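Local coordinates for protein putative phosphomethylpyrimidine kinase (Bacteroides thetaiotaomicron, PDB 3MBH) that binds pyridoxal and probably phosphorylates it with ATP, as expected of a pyridoxal kinase of the ribokinase superfamily, at residues 40-45 against 65-70; 90-95 against 127-132; 97-102 against 134-139; 112-115 against 121-124. All blocks are in the same frame, centred on the assembly; numbering follows the deposited sequence.

Contact 1 (40-45 against 65-70); sequences PLPTAV and PKIIAE
Leu41 reaches the helix 64-73 with both of its methyls, giving one to each of two successive isoleucines. CD1 enters the fork of Ile67 between its two branches: Leu41 CD1 lies 3.5 Å from Ile67 CG2, with the branch point Ile67 CB and the delta methyl Ile67 CD1 a little farther off. The two chains run past each other in opposite senses, flank against flank. CD2 serves the next residue, where Leu41 CD2 is 4.1 Å from both Ile68 CG1 and Ile68 CD1. The first bond of Leu41 does not aim at the helix; with CG anti to the backbone N (chi1 -174°), the leucine fork is carried over to it. Leu41, Ile67 and Ile68 thus meet through hydrocarbon alone, joining the link between strands 37-40 and 44-46, in the central mixed sheet of this ribokinase-type alpha/beta fold, to a helix packed beside it. Backbone hydrogen bonds of Leu41 with Ala12 and of Thr43 with His14 tie the same link to strand 9-17. Ile67 also extends beyond the leucine: its CG1 branch stays outstretched (chi2 164°) and delivers Ile67 CD1 to the pyrrolidine ring of Pro42, which it meets at Pro42 CD over 4.0 Å. Pro42 and Ile67 have further neighbours in Leu16 and Ser56 of the second subunit, which places this edge of the layer at a chain interface. Ile68 faces another way as well, packing on Ile94, Phe98 and Phe102 of helix 91-102.

Contact 2 (90-95 against 127-132); sequences RQIQIV and MEMVKE
Ile92 and Glu132 are the closest backbone pair, CA to CA 6.0 Å, where segments 91-95 and 127-132 of two helices run in nearly the same direction, at 21° to one another. The axes of these short segments stay 10.7 Å apart, a separation bridged by Ile92 and Glu132, which point at each other's helix. Ile92 CG1 lies 3.5 Å from Glu132 CB, and Ile92 CG2 sits against the backbone carbonyl, 3.4 Å from Glu132 O. The delta methyl is swung out of the extended line (chi2 76°), which brings Ile92 CD1 to 3.8 Å from the SE atom of selenomethionine Met129, whose chain is itself bent. Cut back to an alanine, Ile92 would be likely to leave a gap beside Glu132 CB and the selenium of Met129 without its methyl partner. Farther out the link is wet: Glu132 OE1 accepts from two waters, one of which accepts from Gln93 N and the other, 2.7 Å from Glu132 OE1, from Gln93 NE2. Apolar contact on the inner side is therefore joined to a water-mediated polar link on the outer, and the two waters are likely to stabilise the negative charge of Glu132 without a direct bond to Gln93.

Contact 3 (97-102 against 134-139); sequences DFIKDF and RHLITK
Ile99 points at segment 134-139 and meets it with both branches that leave its CB. The shorter branch, CG2, comes up to a backbone carbonyl, with Ile99 CG2 at 4.2 Å from Lys139 O; that oxygen also takes a hydrogen bond from Arg103 NH1. The longer branch starts at CG1, which stands beside the backbone N (chi1 -68°) and serves as a spacer, running outstretched to the terminal methyl. There Ile99 CD1 meets Leu136 CD1 at 4.0 Å, the two side chains crossing at about a right angle. The backbone opposite is held by bonds of its own: Thr138 OG1 donates to His135 O over 2.6 Å, in the carbonyl plane, and Thr138 N donates to the same oxygen. Lys139 N is bonded to Leu136 O at 3.0 Å. Asp97, on the same helix as Ile99, binds zinc in another structure of this protein. Ile99 lies in the seam between helices 91-102 and 127-136, with Leu136 also resting on Thr83 of strand 80-83, while Phe98 and Phe102 turn from helix 91-102 to Ile81 of that strand and to Ile68 of helix 64-73.

Contact 4 (112-115 against 121-124); sequences DPVL and LYTN. With PXL (3-hydroxy-5-(hydroxymethyl)-2-methylisonicotinaldehyde), chain G.
Val114 and Tyr122 are two walls of the pyridoxal pocket, brought side by side at the base of the small antiparallel hairpin of strands 116-117 and 120-121. One backbone bond closes that base: Tyr122 N donates to Leu115 O over 2.8 Å. The same oxygen receives a CA-H...O contact from Leu121 CA at 3.3 Å. With its CG beside the backbone N (chi1 -65°), Tyr122 lays one ring face over the aldehyde of pyridoxal, Tyr122 CZ lying 3.6 Å from C4A of the ligand. Val114 CG1 comes to the ring's edge, 3.6 Å from Tyr122 CE2, and also lies 3.6 Å from OP4, the hydroxymethyl oxygen that pyridoxal kinases phosphorylate. A glycine in place of Tyr122 would probably leave the aldehyde uncovered on this side and Val114 CG1 without its ring partner. Thr50, Gln51 and Asp225 supply hydrogen bonds to the ligand. Behind the pocket, Leu115 packs on Met129 and Met133 of helix 127-136, Leu121 on Val130 of that helix and Tyr152 of helix 147-154, and Leu115 N is bonded to Glu149 of the latter helix.

Contacts 2 and 3 are successive levels of one seam, both made by helices 91-102 and 127-136, with centres 11 Å apart and Ile92 CG2 resting 3.9 Å from Leu136 CB. Contact 1 adds helix 64-73 on the far side of helix 91-102: Ile68 CG1 meets Phe98 CD1 of contact 3 at 3.9 Å, and Thr43 O probably accepts a hydrogen bond from Gln91 NE2, 2.9 Å away. Contact 4 adjoins the seam through Met129 CG, 3.6 Å from Leu115 CD2, and alone touches pyridoxal. The others stand back from it: the Pro42 and Met129 side chains are each about 11 Å from the ligand, that of Leu136 about 13 Å.

Contact 1 (40-45 against 65-70)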
loop_
_atom_site.group_PDB
_atom_site.type_symbol
_atom_site.label_atom_id
_atom_site.label_comp_id
_atom_site.label_asym_id
_atom_site.label_seq_id
_atom_site.Cartn_x
_atom_site.Cartn_y
_atom_site.Cartn_z
ATOM N N PRO A 40 21.918 -15.410 11.406
ATOM C CA PRO A 40 23.297 -15.322 10.918
ATOM C C PRO A 40 24.268 -16.337 11.547
ATOM O O PRO A 40 24.264 -16.517 12.791
ATOM C CB PRO A 40 23.738 -13.909 11.305
ATOM C CG PRO A 40 22.806 -13.511 12.436
ATOM C CD PRO A 40 21.517 -14.246 12.212
ATOM N N LEU A 41 25.037 -16.988 10.672
ATOM C CA LEU A 41 26.243 -17.749 11.010
ATOM C C LEU A 41 27.396 -16.963 10.388
ATOM O O LEU A 41 27.749 -17.191 9.256
ATOM C CB LEU A 41 26.213 -19.145 10.419
ATOM C CG LEU A 41 27.368 -20.073 10.832
ATOM C CD1 LEU A 41 27.423 -20.197 12.355
ATOM C CD2 LEU A 41 27.210 -21.438 10.134
ATOM N N PRO A 42 27.964 -16.011 11.137
ATOM C CA PRO A 42 28.881 -15.054 10.571
ATOM C C PRO A 42 30.260 -15.658 10.284
ATOM O O PRO A 42 30.782 -16.397 11.105
ATOM C CB PRO A 42 28.953 -13.959 11.651
ATOM C CG PRO A 42 28.673 -14.707 12.942
ATOM C CD PRO A 42 27.664 -15.732 12.560
ATOM N N THR A 43 30.791 -15.391 9.086
ATOM C CA THR A 43 32.028 -16.003 8.597
ATOM C C THR A 43 33.262 -15.176 8.940
ATOM O O THR A 43 34.394 -15.710 8.958
ATOM C CB THR A 43 31.946 -16.213 7.099
ATOM O OG1 THR A 43 31.728 -14.935 6.462
ATOM C CG2 THR A 43 30.739 -17.226 6.731
ATOM N N ALA A 44 33.036 -13.894 9.201
ATOM C CA ALA A 44 34.095 -12.909 9.392
ATOM C C ALA A 44 33.448 -11.616 9.849
ATOM O O ALA A 44 32.274 -11.404 9.595
ATOM C CB ALA A 44 34.898 -12.645 8.101
ATOM N N VAL A 45 34.237 -10.764 10.485
ATOM C CA VAL A 45 33.869 -9.384 10.790
ATOM C C VAL A 45 34.794 -8.404 10.093
ATOM O O VAL A 45 36.010 -8.505 10.214
ATOM C CB VAL A 45 33.848 -9.142 12.285
ATOM C CG1 VAL A 45 33.641 -7.624 12.610
ATOM C CG2 VAL A 45 32.677 -9.935 12.840
ATOM N N PRO A 65 31.960 -23.544 14.460
ATOM C CA PRO A 65 31.556 -24.829 15.064
ATOM C C PRO A 65 30.899 -24.655 16.441
ATOM O O PRO A 65 30.026 -25.441 16.829
ATOM C CB PRO A 65 32.886 -25.630 15.176
ATOM C CG PRO A 65 33.796 -24.951 14.121
ATOM C CD PRO A 65 33.408 -23.479 14.216
ATOM N N LYS A 66 31.334 -23.644 17.183
ATOM C CA LYS A 66 30.778 -23.405 18.524
ATOM C C LYS A 66 29.325 -22.950 18.416
ATOM O O LYS A 66 28.457 -23.425 19.191
ATOM C CB LYS A 66 31.628 -22.365 19.260
ATOM C CG LYS A 66 33.075 -22.846 19.520
ATOM C CD LYS A 66 33.854 -21.752 20.274
ATOM C CE LYS A 66 35.241 -22.173 20.587
ATOM N NZ LYS A 66 35.981 -20.994 21.015
ATOM N N ILE A 67 29.041 -22.107 17.420
ATOM C CA ILE A 67 27.683 -21.667 17.147
ATOM C C ILE A 67 26.811 -22.845 16.663
ATOM O O ILE A 67 25.729 -23.088 17.194
ATOM C CB ILE A 67 27.652 -20.511 16.126
ATOM C CG1 ILE A 67 28.261 -19.235 16.744
ATOM C CG2 ILE A 67 26.231 -20.255 15.668
ATOM C CD1 ILE A 67 28.639 -18.141 15.647
ATOM N N ILE A 68 27.286 -23.584 15.666
ATOM C CA ILE A 68 26.563 -24.778 15.174
ATOM C C ILE A 68 26.197 -25.720 16.339
ATOM O O ILE A 68 25.047 -26.215 16.430
ATOM C CB ILE A 68 27.395 -25.464 14.100
ATOM C CG1 ILE A 68 27.460 -24.560 12.850
ATOM C CG2 ILE A 68 26.848 -26.886 13.746
ATOM C CD1 ILE A 68 28.553 -24.970 11.794
ATOM N N ALA A 69 27.115 -25.909 17.280
ATOM C CA ALA A 69 26.898 -26.831 18.364
ATOM C C ALA A 69 25.731 -26.386 19.237
ATOM O O ALA A 69 24.918 -27.234 19.649
ATOM C CB ALA A 69 28.164 -27.032 19.212
ATOM N N GLU A 70 25.621 -25.067 19.466
ATOM C CA GLU A 70 24.513 -24.536 20.251
ATOM C C GLU A 70 23.222 -24.685 19.474
ATOM O O GLU A 70 22.180 -25.014 20.045
ATOM C CB GLU A 70 24.721 -23.056 20.602
ATOM C CG GLU A 70 25.907 -22.770 21.484
ATOM C CD GLU A 70 25.872 -23.554 22.781
ATOM O OE1 GLU A 70 24.824 -23.591 23.423
ATOM O OE2 GLU A 70 26.905 -24.147 23.169
#

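Contact 2 (90-95 against 127-132)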
loop_
_atom_site.group_PDB
_atom_site.type_symbol
_atom_site.label_atom_id
_atom_site.label_comp_id
_atom_site.label_asym_id
_atom_site.label_seq_id
_atom_site.Cartn_x
_atom_site.Cartn_y
_atom_site.Cartn_z
ATOM N N ARG A 90 39.164 -23.118 5.317
ATOM C CA ARG A 90 38.718 -24.115 6.285
ATOM C C ARG A 90 37.172 -24.109 6.451
ATOM O O ARG A 90 36.584 -25.064 6.906
ATOM C CB ARG A 90 39.407 -23.879 7.639
ATOM C CG ARG A 90 40.871 -24.206 7.603
ATOM C CD ARG A 90 41.708 -23.714 8.772
ATOM N NE ARG A 90 41.923 -22.260 8.657
ATOM C CZ ARG A 90 41.466 -21.351 9.508
ATOM N NH1 ARG A 90 40.817 -21.698 10.606
ATOM N NH2 ARG A 90 41.737 -20.071 9.297
ATOM N N GLN A 91 36.534 -23.013 6.102
ATOM C CA GLN A 91 35.101 -22.910 6.279
ATOM C C GLN A 91 34.331 -23.773 5.317
ATOM O O GLN A 91 33.232 -24.174 5.629
ATOM C CB GLN A 91 34.616 -21.454 6.169
ATOM C CG GLN A 91 35.255 -20.580 7.235
ATOM C CD GLN A 91 34.632 -19.213 7.373
ATOM O OE1 GLN A 91 33.657 -18.904 6.687
ATOM N NE2 GLN A 91 35.229 -18.365 8.218
ATOM N N ILE A 92 34.910 -24.109 4.178
ATOM C CA ILE A 92 34.117 -24.855 3.207
ATOM C C ILE A 92 33.631 -26.176 3.809
ATOM O O ILE A 92 32.454 -26.490 3.751
ATOM C CB ILE A 92 34.792 -25.051 1.870
ATOM C CG1 ILE A 92 34.626 -23.766 1.035
ATOM C CG2 ILE A 92 34.131 -26.290 1.138
ATOM C CD1 ILE A 92 35.577 -22.548 1.482
ATOM N N GLN A 93 34.505 -26.881 4.487
ATOM C CA GLN A 93 34.129 -28.192 5.023
ATOM C C GLN A 93 33.219 -28.090 6.243
ATOM O O GLN A 93 32.349 -28.911 6.450
ATOM C CB GLN A 93 35.361 -29.032 5.324
ATOM C CG GLN A 93 35.865 -29.828 4.155
ATOM C CD GLN A 93 34.815 -30.819 3.543
ATOM O OE1 GLN A 93 34.054 -31.509 4.249
ATOM N NE2 GLN A 93 34.780 -30.851 2.231
ATOM N N ILE A 94 33.442 -27.078 7.047
ATOM C CA ILE A 94 32.543 -26.768 8.182
ATOM C C ILE A 94 31.139 -26.492 7.670
ATOM O O ILE A 94 30.127 -27.000 8.199
ATOM C CB ILE A 94 33.048 -25.589 9.042
ATOM C CG1 ILE A 94 34.377 -25.978 9.685
ATOM C CG2 ILE A 94 31.981 -25.223 10.109
ATOM C CD1 ILE A 94 35.200 -24.815 10.294
ATOM N N VAL A 95 31.076 -25.717 6.609
ATOM C CA VAL A 95 29.798 -25.339 6.039
ATOM C C VAL A 95 29.159 -26.533 5.332
ATOM O O VAL A 95 27.970 -26.724 5.454
ATOM C CB VAL A 95 29.941 -24.132 5.117
ATOM C CG1 VAL A 95 28.623 -23.846 4.411
ATOM C CG2 VAL A 95 30.385 -22.888 5.971
HETATM N N MSE A 127 43.891 -19.527 -4.980
HETATM C CA MSE A 127 43.308 -20.693 -5.571
HETATM C C MSE A 127 42.784 -21.696 -4.525
HETATM O O MSE A 127 41.975 -22.511 -4.866
HETATM C CB MSE A 127 44.254 -21.371 -6.562
HETATM C CG MSE A 127 44.526 -20.604 -7.880
HETATM SE SE MSE A 127 42.910 -20.071 -8.783
HETATM C CE MSE A 127 42.323 -21.856 -9.347
ATOM N N GLU A 128 43.241 -21.635 -3.266
ATOM C CA GLU A 128 42.715 -22.568 -2.261
ATOM C C GLU A 128 41.245 -22.306 -1.979
ATOM O O GLU A 128 40.424 -23.220 -1.870
ATOM C CB GLU A 128 43.463 -22.447 -0.944
ATOM C CG GLU A 128 44.676 -23.150 -0.840
ATOM C CD GLU A 128 44.664 -24.554 -1.430
ATOM O OE1 GLU A 128 43.831 -25.393 -1.045
ATOM O OE2 GLU A 128 45.563 -24.815 -2.261
HETATM N N MSE A 129 40.899 -21.038 -1.856
HETATM C CA MSE A 129 39.510 -20.666 -1.723
HETATM C C MSE A 129 38.732 -21.151 -2.961
HETATM O O MSE A 129 37.657 -21.735 -2.811
HETATM C CB MSE A 129 39.358 -19.163 -1.511
HETATM C CG MSE A 129 37.967 -18.768 -1.322
HETATM SE SE MSE A 129 37.300 -19.310 0.537
HETATM C CE MSE A 129 38.866 -18.846 1.417
ATOM N N VAL A 130 39.292 -21.000 -4.155
ATOM C CA VAL A 130 38.598 -21.437 -5.372
ATOM C C VAL A 130 38.384 -22.955 -5.367
ATOM O O VAL A 130 37.263 -23.416 -5.531
ATOM C CB VAL A 130 39.360 -21.046 -6.623
ATOM C CG1 VAL A 130 38.638 -21.523 -7.802
ATOM C CG2 VAL A 130 39.523 -19.475 -6.724
ATOM N N LYS A 131 39.468 -23.727 -5.131
ATOM C CA LYS A 131 39.363 -25.185 -5.104
ATOM C C LYS A 131 38.322 -25.648 -4.065
ATOM O O LYS A 131 37.509 -26.502 -4.374
ATOM C CB LYS A 131 40.722 -25.863 -4.874
ATOM C CG LYS A 131 41.735 -25.541 -5.941
ATOM C CD LYS A 131 42.989 -26.335 -5.817
ATOM C CE LYS A 131 43.815 -25.898 -4.664
ATOM N NZ LYS A 131 45.291 -25.989 -4.980
ATOM N N GLU A 132 38.301 -25.059 -2.869
ATOM C CA GLU A 132 37.292 -25.435 -1.859
ATOM C C GLU A 132 35.859 -25.064 -2.295
ATOM O O GLU A 132 34.891 -25.838 -2.101
ATOM C CB GLU A 132 37.638 -24.821 -0.499
ATOM C CG GLU A 132 38.914 -25.351 0.150
ATOM C CD GLU A 132 38.822 -26.846 0.509
ATOM O OE1 GLU A 132 37.816 -27.264 1.110
ATOM O OE2 GLU A 132 39.767 -27.590 0.199
HETATM O O HOH W 1 37.441 -26.525 3.895
HETATM O O HOH W 2 36.678 -29.661 0.793
#

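Contact 3 (97-102 against 134-139)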
loop_
_atom_site.group_PDB
_atom_site.type_symbol
_atom_site.label_atom_id
_atom_site.label_comp_id
_atom_site.label_asym_id
_atom_site.label_seq_id
_atom_site.Cartn_x
_atom_site.Cartn_y
_atom_site.Cartn_z
ATOM N N ASP A 97 29.447 -29.657 6.172
ATOM C CA ASP A 97 28.905 -30.470 7.285
ATOM C C ASP A 97 27.650 -29.877 7.897
ATOM O O ASP A 97 26.757 -30.617 8.295
ATOM C CB ASP A 97 29.960 -30.669 8.380
ATOM C CG ASP A 97 31.016 -31.686 7.981
ATOM O OD1 ASP A 97 30.764 -32.434 7.024
ATOM O OD2 ASP A 97 32.099 -31.738 8.602
ATOM N N PHE A 98 27.587 -28.542 7.965
ATOM C CA PHE A 98 26.443 -27.838 8.467
ATOM C C PHE A 98 25.226 -28.122 7.600
ATOM O O PHE A 98 24.183 -28.513 8.125
ATOM C CB PHE A 98 26.729 -26.342 8.531
ATOM C CG PHE A 98 25.548 -25.507 8.896
ATOM C CD1 PHE A 98 24.889 -25.700 10.080
ATOM C CD2 PHE A 98 25.073 -24.535 8.024
ATOM C CE1 PHE A 98 23.784 -24.912 10.423
ATOM C CE2 PHE A 98 23.971 -23.740 8.352
ATOM C CZ PHE A 98 23.309 -23.939 9.553
ATOM N N ILE A 99 25.403 -28.012 6.286
ATOM C CA ILE A 99 24.364 -28.316 5.323
ATOM C C ILE A 99 23.941 -29.788 5.445
ATOM O O ILE A 99 22.743 -30.093 5.476
ATOM C CB ILE A 99 24.823 -28.025 3.886
ATOM C CG1 ILE A 99 25.000 -26.529 3.717
ATOM C CG2 ILE A 99 23.796 -28.591 2.870
ATOM C CD1 ILE A 99 25.842 -26.123 2.516
ATOM N N LYS A 100 24.918 -30.686 5.571
ATOM C CA LYS A 100 24.598 -32.102 5.712
ATOM C C LYS A 100 23.715 -32.343 6.936
ATOM O O LYS A 100 22.715 -33.067 6.863
ATOM C CB LYS A 100 25.845 -32.953 5.808
ATOM C CG LYS A 100 25.585 -34.495 5.816
ATOM C CD LYS A 100 26.861 -35.279 6.102
ATOM C CE LYS A 100 27.646 -34.705 7.280
ATOM N NZ LYS A 100 28.594 -35.714 7.883
ATOM N N ASP A 101 24.075 -31.729 8.054
ATOM C CA ASP A 101 23.376 -31.966 9.307
ATOM C C ASP A 101 22.054 -31.205 9.452
ATOM O O ASP A 101 21.202 -31.590 10.263
ATOM C CB ASP A 101 24.277 -31.593 10.469
ATOM C CG ASP A 101 25.498 -32.520 10.599
ATOM O OD1 ASP A 101 25.554 -33.591 9.979
ATOM O OD2 ASP A 101 26.433 -32.137 11.311
ATOM N N PHE A 102 21.888 -30.104 8.729
ATOM C CA PHE A 102 20.698 -29.287 8.955
ATOM C C PHE A 102 19.730 -29.303 7.800
ATOM O O PHE A 102 18.672 -28.657 7.833
ATOM C CB PHE A 102 21.088 -27.842 9.310
ATOM C CG PHE A 102 21.472 -27.664 10.751
ATOM C CD1 PHE A 102 22.707 -28.051 11.207
ATOM C CD2 PHE A 102 20.585 -27.129 11.662
ATOM C CE1 PHE A 102 23.069 -27.869 12.554
ATOM C CE2 PHE A 102 20.937 -26.960 13.001
ATOM C CZ PHE A 102 22.188 -27.315 13.435
ATOM N N ARG A 134 34.670 -24.961 -5.212
ATOM C CA ARG A 134 34.271 -25.989 -6.154
ATOM C C ARG A 134 33.605 -27.192 -5.473
ATOM O O ARG A 134 32.692 -27.797 -6.029
ATOM C CB ARG A 134 35.479 -26.498 -6.976
ATOM C CG ARG A 134 35.944 -25.521 -8.038
ATOM C CD ARG A 134 37.188 -26.029 -8.709
ATOM N NE ARG A 134 37.795 -24.992 -9.526
ATOM C CZ ARG A 134 39.091 -24.883 -9.777
ATOM N NH1 ARG A 134 39.949 -25.735 -9.247
ATOM N NH2 ARG A 134 39.540 -23.911 -10.550
ATOM N N HIS A 135 34.055 -27.522 -4.269
ATOM C CA HIS A 135 33.421 -28.549 -3.484
ATOM C C HIS A 135 32.070 -28.109 -2.910
ATOM O O HIS A 135 31.091 -28.861 -2.988
ATOM C CB HIS A 135 34.306 -29.025 -2.306
ATOM C CG HIS A 135 33.673 -30.120 -1.503
ATOM N ND1 HIS A 135 33.501 -31.395 -1.998
ATOM C CD2 HIS A 135 33.128 -30.122 -0.267
ATOM C CE1 HIS A 135 32.909 -32.147 -1.084
ATOM N NE2 HIS A 135 32.687 -31.405 -0.016
ATOM N N LEU A 136 32.040 -26.931 -2.318
ATOM C CA LEU A 136 30.838 -26.457 -1.661
ATOM C C LEU A 136 29.657 -26.382 -2.647
ATOM O O LEU A 136 28.534 -26.734 -2.287
ATOM C CB LEU A 136 31.059 -25.105 -0.995
ATOM C CG LEU A 136 29.848 -24.604 -0.192
ATOM C CD1 LEU A 136 29.441 -25.632 0.911
ATOM C CD2 LEU A 136 30.088 -23.174 0.374
ATOM N N ILE A 137 29.895 -25.980 -3.887
ATOM C CA ILE A 137 28.748 -25.855 -4.801
ATOM C C ILE A 137 28.052 -27.207 -5.066
ATOM O O ILE A 137 26.884 -27.205 -5.404
ATOM C CB ILE A 137 29.046 -25.146 -6.140
ATOM C CG1 ILE A 137 30.049 -25.959 -7.001
ATOM C CG2 ILE A 137 29.412 -23.663 -5.899
ATOM C CD1 ILE A 137 30.051 -25.556 -8.392
ATOM N N THR A 138 28.750 -28.336 -4.865
ATOM C CA THR A 138 28.195 -29.654 -5.136
ATOM C C THR A 138 27.105 -29.971 -4.128
ATOM O O THR A 138 26.306 -30.905 -4.325
ATOM C CB THR A 138 29.262 -30.799 -5.087
ATOM O OG1 THR A 138 29.774 -30.962 -3.760
ATOM C CG2 THR A 138 30.416 -30.521 -6.037
ATOM N N LYS A 139 27.055 -29.191 -3.061
ATOM C CA LYS A 139 26.151 -29.452 -1.979
ATOM C C LYS A 139 24.907 -28.582 -2.057
ATOM O O LYS A 139 23.998 -28.813 -1.284
ATOM C CB LYS A 139 26.836 -29.250 -0.627
ATOM C CG LYS A 139 28.132 -30.057 -0.457
ATOM C CD LYS A 139 27.915 -31.526 -0.575
ATOM C CE LYS A 139 29.173 -32.347 -0.144
ATOM N NZ LYS A 139 29.057 -33.802 -0.559
#

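Contact 4 (112-115 against 121-124)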
loop_
_atom_site.group_PDB
_atom_site.type_symbol
_atom_site.label_atom_id
_atom_site.label_comp_id
_atom_site.label_asym_id
_atom_site.label_seq_id
_atom_site.Cartn_x
_atom_site.Cartn_y
_atom_site.Cartn_z
ATOM N N ASP A 112 25.890 -18.757 -3.016
ATOM C CA ASP A 112 26.517 -17.796 -3.877
ATOM C C ASP A 112 28.029 -18.062 -3.771
ATOM O O ASP A 112 28.612 -17.930 -2.708
ATOM C CB ASP A 112 26.120 -16.356 -3.441
ATOM C CG ASP A 112 26.719 -15.279 -4.338
ATOM O OD1 ASP A 112 27.617 -15.593 -5.184
ATOM O OD2 ASP A 112 26.316 -14.081 -4.186
ATOM N N PRO A 113 28.663 -18.526 -4.865
ATOM C CA PRO A 113 30.073 -18.875 -4.785
ATOM C C PRO A 113 30.986 -17.632 -4.828
ATOM O O PRO A 113 31.705 -17.436 -5.810
ATOM C CB PRO A 113 30.271 -19.790 -6.013
ATOM C CG PRO A 113 29.354 -19.204 -7.018
ATOM C CD PRO A 113 28.148 -18.649 -6.231
ATOM N N VAL A 114 30.950 -16.840 -3.759
ATOM C CA VAL A 114 31.615 -15.537 -3.669
ATOM C C VAL A 114 33.150 -15.717 -3.734
ATOM O O VAL A 114 33.779 -16.218 -2.790
ATOM C CB VAL A 114 31.164 -14.762 -2.408
ATOM C CG1 VAL A 114 31.882 -13.342 -2.289
ATOM C CG2 VAL A 114 29.606 -14.581 -2.383
ATOM N N LEU A 115 33.747 -15.314 -4.867
ATOM C CA LEU A 115 35.194 -15.451 -5.092
ATOM C C LEU A 115 35.869 -14.230 -5.709
ATOM O O LEU A 115 37.055 -13.975 -5.448
ATOM C CB LEU A 115 35.479 -16.632 -5.993
ATOM C CG LEU A 115 35.117 -18.038 -5.497
ATOM C CD1 LEU A 115 35.112 -18.965 -6.695
ATOM C CD2 LEU A 115 36.082 -18.468 -4.333
ATOM N N LEU A 121 40.061 -12.390 -8.578
ATOM C CA LEU A 121 39.609 -12.752 -7.217
ATOM C C LEU A 121 39.518 -11.578 -6.276
ATOM O O LEU A 121 40.292 -10.648 -6.387
ATOM C CB LEU A 121 40.558 -13.775 -6.604
ATOM C CG LEU A 121 40.649 -15.134 -7.314
ATOM C CD1 LEU A 121 41.852 -15.975 -6.758
ATOM C CD2 LEU A 121 39.327 -15.905 -7.197
ATOM N N TYR A 122 38.624 -11.634 -5.286
ATOM C CA TYR A 122 38.603 -10.609 -4.245
ATOM C C TYR A 122 39.869 -10.617 -3.361
ATOM O O TYR A 122 40.595 -11.628 -3.258
ATOM C CB TYR A 122 37.385 -10.752 -3.341
ATOM C CG TYR A 122 36.058 -10.514 -4.012
ATOM C CD1 TYR A 122 35.847 -9.412 -4.835
ATOM C CD2 TYR A 122 35.032 -11.431 -3.852
ATOM C CE1 TYR A 122 34.605 -9.188 -5.428
ATOM C CE2 TYR A 122 33.782 -11.243 -4.485
ATOM C CZ TYR A 122 33.574 -10.111 -5.232
ATOM O OH TYR A 122 32.368 -9.948 -5.830
ATOM N N THR A 123 40.129 -9.493 -2.698
ATOM C CA THR A 123 41.435 -9.280 -2.036
ATOM C C THR A 123 41.694 -10.403 -1.037
ATOM O O THR A 123 40.805 -10.756 -0.222
ATOM C CB THR A 123 41.442 -7.932 -1.268
ATOM O OG1 THR A 123 41.190 -6.893 -2.209
ATOM C CG2 THR A 123 42.774 -7.669 -0.538
ATOM N N ASN A 124 42.888 -10.956 -1.112
ATOM C CA ASN A 124 43.322 -12.042 -0.238
ATOM C C ASN A 124 42.727 -13.411 -0.576
ATOM O O ASN A 124 43.049 -14.358 0.082
ATOM C CB ASN A 124 43.074 -11.708 1.241
ATOM C CG ASN A 124 43.884 -10.502 1.712
ATOM O OD1 ASN A 124 44.934 -10.184 1.159
ATOM N ND2 ASN A 124 43.375 -9.821 2.714
HETATM O OP4 PXL G . 29.386 -10.871 -1.743
HETATM C C5A PXL G . 30.279 -9.796 -1.993
HETATM C C5 PXL G . 31.123 -9.555 -0.738
HETATM C C6 PXL G . 30.821 -10.011 0.530
HETATM N N1 PXL G . 31.621 -9.786 1.572
HETATM C C2 PXL G . 32.765 -9.071 1.560
HETATM C C3 PXL G . 33.185 -8.514 0.267
HETATM C C4 PXL G . 32.332 -8.803 -0.910
HETATM C C4A PXL G . 32.578 -8.278 -2.251
HETATM O O4A PXL G . 33.381 -7.399 -2.259
HETATM O O3 PXL G . 34.320 -7.824 0.074
HETATM C C2A PXL G . 33.480 -8.899 2.890
#